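PDB 3OP7: aminotransferase class I and II from Streptococcus suis 89/1591, which probably transfers amino groups between amino acids and 2-oxo acids with the help of pyridoxal phosphate, as fold-type I aminotransferases do. Local coordinates for residues E46-K51 with D260-L265; P227-G232 with G256-L261. One frame throughout, in Å; residues are numbered along the deposited sequence. Where two conformers were deposited one is given.

Contact 1: E46-K51 with D260-L265; sequences EDFYKK and DLVAQL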
loop_
_atom_site.group_PDB
_atom_site.type_symbol
_atom_site.label_atom_id
_atom_site.label_comp_id
_atom_site.label_asym_id
_atom_site.label_seq_id
_atom_site.Cartn_x
_atom_site.Cartn_y
_atom_site.Cartn_z
ATOM N N GLU A 46 -1.651 -29.569 -4.889
ATOM C CA GLU A 46 -1.242 -29.661 -6.293
ATOM C C GLU A 46 -2.184 -28.904 -7.232
ATOM O O GLU A 46 -1.726 -28.289 -8.201
ATOM C CB GLU A 46 -1.134 -31.126 -6.714
ATOM C CG GLU A 46 -0.243 -31.389 -7.907
ATOM C CD GLU A 46 -0.278 -32.862 -8.344
ATOM O OE1 GLU A 46 -0.409 -33.762 -7.475
ATOM O OE2 GLU A 46 -0.183 -33.120 -9.564
ATOM N N ASP A 47 -3.490 -28.972 -6.979
ATOM C CA ASP A 47 -4.452 -28.233 -7.809
ATOM C C ASP A 47 -4.241 -26.729 -7.631
ATOM O O ASP A 47 -4.340 -25.955 -8.599
ATOM C CB ASP A 47 -5.912 -28.527 -7.427
ATOM C CG ASP A 47 -6.355 -29.979 -7.703
ATOM O OD1 ASP A 47 -5.786 -30.694 -8.551
ATOM O OD2 ASP A 47 -7.319 -30.389 -7.019
ATOM N N PHE A 48 -3.987 -26.307 -6.392
ATOM C CA PHE A 48 -3.789 -24.901 -6.114
ATOM C C PHE A 48 -2.543 -24.427 -6.851
ATOM O O PHE A 48 -2.574 -23.394 -7.495
ATOM C CB PHE A 48 -3.680 -24.616 -4.615
ATOM C CG PHE A 48 -3.447 -23.179 -4.286
ATOM C CD1 PHE A 48 -2.157 -22.658 -4.260
ATOM C CD2 PHE A 48 -4.497 -22.356 -3.917
ATOM C CE1 PHE A 48 -1.931 -21.334 -3.923
ATOM C CE2 PHE A 48 -4.284 -21.042 -3.582
ATOM C CZ PHE A 48 -2.983 -20.515 -3.594
ATOM N N TYR A 49 -1.467 -25.187 -6.777
ATOM C CA TYR A 49 -0.212 -24.778 -7.419
ATOM C C TYR A 49 -0.306 -24.792 -8.938
ATOM O O TYR A 49 0.311 -23.965 -9.595
ATOM C CB TYR A 49 0.948 -25.632 -6.969
ATOM C CG TYR A 49 1.274 -25.449 -5.488
ATOM C CD1 TYR A 49 1.433 -24.192 -4.941
ATOM C CD2 TYR A 49 1.438 -26.553 -4.651
ATOM C CE1 TYR A 49 1.705 -24.024 -3.560
ATOM C CE2 TYR A 49 1.730 -26.400 -3.324
ATOM C CZ TYR A 49 1.854 -25.171 -2.776
ATOM O OH TYR A 49 2.156 -25.067 -1.454
ATOM N N LYS A 50 -1.058 -25.744 -9.473
ATOM C CA LYS A 50 -1.270 -25.809 -10.911
ATOM C C LYS A 50 -1.965 -24.539 -11.389
ATOM O O LYS A 50 -1.554 -23.964 -12.385
ATOM C CB LYS A 50 -2.082 -27.052 -11.311
ATOM C CG LYS A 50 -2.063 -27.312 -12.823
ATOM C CD LYS A 50 -2.401 -28.792 -13.160
ATOM C CE LYS A 50 -2.212 -29.147 -14.646
ATOM N NZ LYS A 50 -2.223 -30.646 -14.876
ATOM N N LYS A 51 -3.002 -24.111 -10.690
ATOM C CA LYS A 51 -3.723 -22.911 -11.061
ATOM C C LYS A 51 -2.784 -21.696 -10.937
ATOM O O LYS A 51 -2.644 -20.903 -11.857
ATOM C CB LYS A 51 -4.939 -22.721 -10.177
ATOM C CG LYS A 51 -5.755 -21.436 -10.469
ATOM C CD LYS A 51 -7.080 -21.601 -9.791
ATOM C CE LYS A 51 -7.904 -20.340 -9.747
ATOM N NZ LYS A 51 -9.081 -20.673 -8.856
ATOM N N ASP A 260 -4.581 -12.440 -3.483
ATOM C CA ASP A 260 -5.993 -12.597 -3.748
ATOM C C ASP A 260 -6.417 -14.079 -3.873
ATOM O O ASP A 260 -7.493 -14.457 -3.430
ATOM C CB ASP A 260 -6.408 -11.783 -4.980
ATOM C CG ASP A 260 -7.803 -12.153 -5.476
ATOM O OD1 ASP A 260 -8.795 -11.568 -5.023
ATOM O OD2 ASP A 260 -7.857 -13.034 -6.354
ATOM N N LEU A 261 -5.598 -14.916 -4.520
ATOM C CA LEU A 261 -5.887 -16.360 -4.657
ATOM C C LEU A 261 -6.001 -17.016 -3.284
ATOM O O LEU A 261 -6.947 -17.782 -3.025
ATOM C CB LEU A 261 -4.785 -17.047 -5.453
ATOM C CG LEU A 261 -5.011 -17.832 -6.738
ATOM C CD1 LEU A 261 -4.114 -19.052 -6.690
ATOM C CD2 LEU A 261 -6.496 -18.203 -7.077
ATOM N N VAL A 262 -5.040 -16.731 -2.406
ATOM C CA VAL A 262 -5.087 -17.263 -1.036
ATOM C C VAL A 262 -6.297 -16.694 -0.314
ATOM O O VAL A 262 -6.989 -17.431 0.400
ATOM C CB VAL A 262 -3.794 -16.983 -0.229
ATOM C CG1 VAL A 262 -3.932 -17.452 1.231
ATOM C CG2 VAL A 262 -2.577 -17.635 -0.938
ATOM N N ALA A 263 -6.595 -15.415 -0.542
ATOM C CA ALA A 263 -7.752 -14.800 0.148
ATOM C C ALA A 263 -9.049 -15.514 -0.266
ATOM O O ALA A 263 -9.896 -15.723 0.562
ATOM C CB ALA A 263 -7.848 -13.289 -0.170
ATOM N N GLN A 264 -9.182 -15.852 -1.558
ATOM C CA GLN A 264 -10.382 -16.539 -2.056
ATOM C C GLN A 264 -10.559 -17.864 -1.262
ATOM O O GLN A 264 -11.645 -18.217 -0.817
ATOM C CB GLN A 264 -10.245 -16.878 -3.536
ATOM C CG GLN A 264 -10.329 -15.698 -4.509
ATOM C CD GLN A 264 -10.189 -16.131 -5.954
ATOM O OE1 GLN A 264 -10.868 -17.058 -6.416
ATOM N NE2 GLN A 264 -9.291 -15.498 -6.657
ATOM N N LEU A 265 -9.470 -18.624 -1.191
ATOM C CA LEU A 265 -9.459 -19.900 -0.449
ATOM C C LEU A 265 -9.796 -19.720 1.038
ATOM O O LEU A 265 -10.644 -20.463 1.588
ATOM C CB LEU A 265 -8.102 -20.577 -0.629
ATOM C CG LEU A 265 -7.900 -21.932 0.052
ATOM C CD1 LEU A 265 -8.950 -22.968 -0.411
ATOM C CD2 LEU A 265 -6.478 -22.418 -0.265
#

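Contact 2: P227-G232 with G256-L261; sequences PGIRIG and GVFDDL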
loop_
_atom_site.group_PDB
_atom_site.type_symbol
_atom_site.label_atom_id
_atom_site.label_comp_id
_atom_site.label_asym_id
_atom_site.label_seq_id
_atom_site.Cartn_x
_atom_site.Cartn_y
_atom_site.Cartn_z
ATOM N N PRO A 227 -1.740 -12.385 7.946
ATOM C CA PRO A 227 -1.189 -11.054 7.664
ATOM C C PRO A 227 -0.262 -11.004 6.418
ATOM O O PRO A 227 -0.177 -9.968 5.713
ATOM C CB PRO A 227 -0.423 -10.684 8.955
ATOM C CG PRO A 227 -0.443 -11.852 9.800
ATOM C CD PRO A 227 -1.431 -12.855 9.313
ATOM N N GLY A 228 0.428 -12.110 6.166
ATOM C CA GLY A 228 1.488 -12.177 5.123
ATOM C C GLY A 228 1.040 -12.144 3.675
ATOM O O GLY A 228 1.867 -12.076 2.803
ATOM N N ILE A 229 -0.251 -12.205 3.431
ATOM C CA ILE A 229 -0.783 -11.963 2.087
ATOM C C ILE A 229 -1.196 -10.492 1.857
ATOM O O ILE A 229 -1.472 -10.088 0.719
ATOM C CB ILE A 229 -1.936 -12.921 1.714
ATOM C CG1 ILE A 229 -3.176 -12.711 2.609
ATOM C CG2 ILE A 229 -1.427 -14.379 1.742
ATOM C CD1 ILE A 229 -4.394 -13.623 2.272
ATOM N N ARG A 230 -1.246 -9.671 2.913
ATOM C CA ARG A 230 -1.571 -8.265 2.810
ATOM C C ARG A 230 -2.924 -8.062 2.028
ATOM O O ARG A 230 -2.965 -7.419 0.974
ATOM C CB ARG A 230 -0.418 -7.440 2.188
ATOM C CG ARG A 230 0.967 -7.704 2.687
ATOM C CD ARG A 230 1.183 -7.546 4.177
ATOM N NE ARG A 230 0.748 -6.265 4.679
ATOM C CZ ARG A 230 -0.235 -6.060 5.541
ATOM N NH1 ARG A 230 -0.860 -7.071 6.112
ATOM N NH2 ARG A 230 -0.529 -4.817 5.905
ATOM N N ILE A 231 -3.994 -8.639 2.549
ATOM C CA ILE A 231 -5.333 -8.529 1.960
ATOM C C ILE A 231 -6.330 -8.026 2.993
ATOM O O ILE A 231 -6.583 -8.663 3.994
ATOM C CB ILE A 231 -5.861 -9.858 1.379
ATOM C CG1 ILE A 231 -4.981 -10.364 0.233
ATOM C CG2 ILE A 231 -7.348 -9.767 0.979
ATOM C CD1 ILE A 231 -5.154 -9.567 -1.080
ATOM N N GLY A 232 -6.911 -6.889 2.646
ATOM C CA GLY A 232 -8.014 -6.300 3.336
ATOM C C GLY A 232 -9.097 -5.834 2.387
ATOM O O GLY A 232 -9.044 -6.131 1.168
ATOM N N GLY A 256 -1.932 -8.217 -4.420
ATOM C CA GLY A 256 -1.219 -9.190 -5.277
ATOM C C GLY A 256 -2.083 -10.308 -5.857
ATOM O O GLY A 256 -3.113 -10.647 -5.304
ATOM N N VAL A 257 -1.639 -10.868 -6.983
ATOM C CA VAL A 257 -2.308 -12.005 -7.628
ATOM C C VAL A 257 -2.399 -13.255 -6.706
ATOM O O VAL A 257 -3.469 -13.800 -6.528
ATOM C CB VAL A 257 -1.611 -12.365 -8.960
ATOM C CG1 VAL A 257 -2.120 -13.656 -9.608
ATOM C CG2 VAL A 257 -1.841 -11.212 -9.937
ATOM N N PHE A 258 -1.265 -13.676 -6.157
ATOM C CA PHE A 258 -1.231 -14.839 -5.259
ATOM C C PHE A 258 -1.981 -14.476 -4.018
ATOM O O PHE A 258 -2.719 -15.291 -3.474
ATOM C CB PHE A 258 0.211 -15.202 -4.911
ATOM C CG PHE A 258 0.378 -16.116 -3.756
ATOM C CD1 PHE A 258 0.454 -15.602 -2.472
ATOM C CD2 PHE A 258 0.473 -17.502 -3.923
ATOM C CE1 PHE A 258 0.655 -16.433 -1.389
ATOM C CE2 PHE A 258 0.666 -18.340 -2.802
ATOM C CZ PHE A 258 0.767 -17.785 -1.564
ATOM N N ASP A 259 -1.816 -13.240 -3.583
ATOM C CA ASP A 259 -2.449 -12.803 -2.326
ATOM C C ASP A 259 -4.000 -12.925 -2.390
ATOM O O ASP A 259 -4.679 -13.439 -1.490
ATOM C CB ASP A 259 -1.984 -11.395 -1.976
ATOM C CG ASP A 259 -0.472 -11.282 -1.827
ATOM O OD1 ASP A 259 0.164 -12.265 -1.391
ATOM O OD2 ASP A 259 0.061 -10.167 -2.160
ATOM N N ASP A 260 -4.581 -12.440 -3.483
ATOM C CA ASP A 260 -5.993 -12.597 -3.748
ATOM C C ASP A 260 -6.417 -14.079 -3.873
ATOM O O ASP A 260 -7.493 -14.457 -3.430
ATOM C CB ASP A 260 -6.408 -11.783 -4.980
ATOM C CG ASP A 260 -7.803 -12.153 -5.476
ATOM O OD1 ASP A 260 -8.795 -11.568 -5.023
ATOM O OD2 ASP A 260 -7.857 -13.034 -6.354
ATOM N N LEU A 261 -5.598 -14.916 -4.520
ATOM C CA LEU A 261 -5.887 -16.360 -4.657
ATOM C C LEU A 261 -6.001 -17.016 -3.284
ATOM O O LEU A 261 -6.947 -17.782 -3.025
ATOM C CB LEU A 261 -4.785 -17.047 -5.453
ATOM C CG LEU A 261 -5.011 -17.832 -6.738
ATOM C CD1 LEU A 261 -4.114 -19.052 -6.690
ATOM C CD2 LEU A 261 -6.496 -18.203 -7.077
HETATM O O HOH W 1 2.399 -12.735 0.031
HETATM O O HOH W 2 -1.337 -7.810 -1.378
#

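Contact 1: E46-K51 with D260-L265
The Phe48 ring meets Leu261, Val262 and Leu265 obliquely. Leu261 comes closest, with CD1 3.6 Å from Phe48 CZ and almost as near to CE2. The two side chains reach toward each other and touch tip to tip. The Val262 side chain crosses that of Phe48 at about a right angle, with CG2 3.9 Å from Phe48 CZ. Leu265 touches more loosely, its CD2 4.2 Å from Phe48 CD2. At the ring edge, in plane, lies Tyr49 CD1 of the same helix. Phe38 from helix 34-41 adds an edge-to-face ring contact with Phe48. CG of Phe48 is anti to the backbone N (chi1 179°), beside the carbonyl carbon.

The contact joins two helices of a class I and II aminotransferase, helix 45-53 and helix 257-268. Their segments run roughly antiparallel, with 146° between their N-to-C directions. The axes stay 12.0 Å apart at closest approach, so side chains alone bridge the gap. Helix 45-53 also lies at the dimer interface, where Tyr49 stacks on Tyr49 of the second subunit.

Lys51, which is exposed, has an extended chain and brings CE to 3.7 Å from Leu261 CD2. Its NZ lies a little further from the same methyl. Leu261 was modelled in two conformers, so the details of its methyl contacts hold for one of them. On the same helix, Gln264 NE2 donates to Asp260 OD2 over 2.9 Å. The carboxylate is met on its syn side, 35° out of its plane, and Asp260 OD1 is taken by Gln86 and Ser65.

Contact 2: P227-G232 with G256-L261
The loop that follows the cofactor lysine of this fold-type I aminotransferase packs here on the first turn of helix 257-268. Lys222 carries the pyridoxal phosphate as a Schiff base, and Arg230 NH1 of the loop bonds its phosphate oxygen OP3. The same NH1 bonds Pro227 O over 3.0 Å, in the carbonyl plane and on a lone pair. Pro227 O also accepts from Arg230 N, closing the short 3-10 turn. Arg230 NE and NH2 bond carbonyls of Cys254 and Met252 of the second subunit.

Asp259 carries the contact from the helix side. Its CG is anti to the carbonyl carbon (chi1 -58°), beside the backbone N. Ile229 O lies against the aspartate, 3.0 Å from both CB and CG of Asp259. Both carboxylate oxygens and this carbonyl are acceptors, so waters join the segments instead. One water accepts from Gly256 N, the N-cap residue, and has Arg230 O and Asp259 OD2 within hydrogen-bonding reach. Asp259 OD2 also lies close to Asp259 OD2 of the second subunit, which may raise the proton affinity of the pair.

The Ile229 and Asp259 side chains pass each other heading opposite ways, with Ile229 CB 3.8 Å from Asp259 OD1. Ile231 sets CD1 3.8 Å from Asp259 CB and CG1 against Asp259 O. A second water donates to Gly228 O and, over 2.7 Å, to Asp259 OD1.

Overall arrangement
Both contacts use helix 257-268 and share Asp260 and Leu261. Their centres lie about 11 Å apart. Contact 2 sits on the inner side, with the loop 227-232 that reaches the cofactor phosphate. Contact 1 lies further out: its centre is about 26 Å from the centre of the chain, that of contact 2 about 17 Å. The two meet directly. Ala263 CB packs 3.7 Å from Ile231 CG2, and Val262 CG1 lies 4.0 Å from Ile229 CD1. Phe48 CE1 comes within 4.1 Å of Phe258 CE2, and Phe258 stacks on Phe258 of the second subunit. The packing thus runs from the loop at the pyridoxal phosphate through one helix to helix 45-53 at the dimer interface.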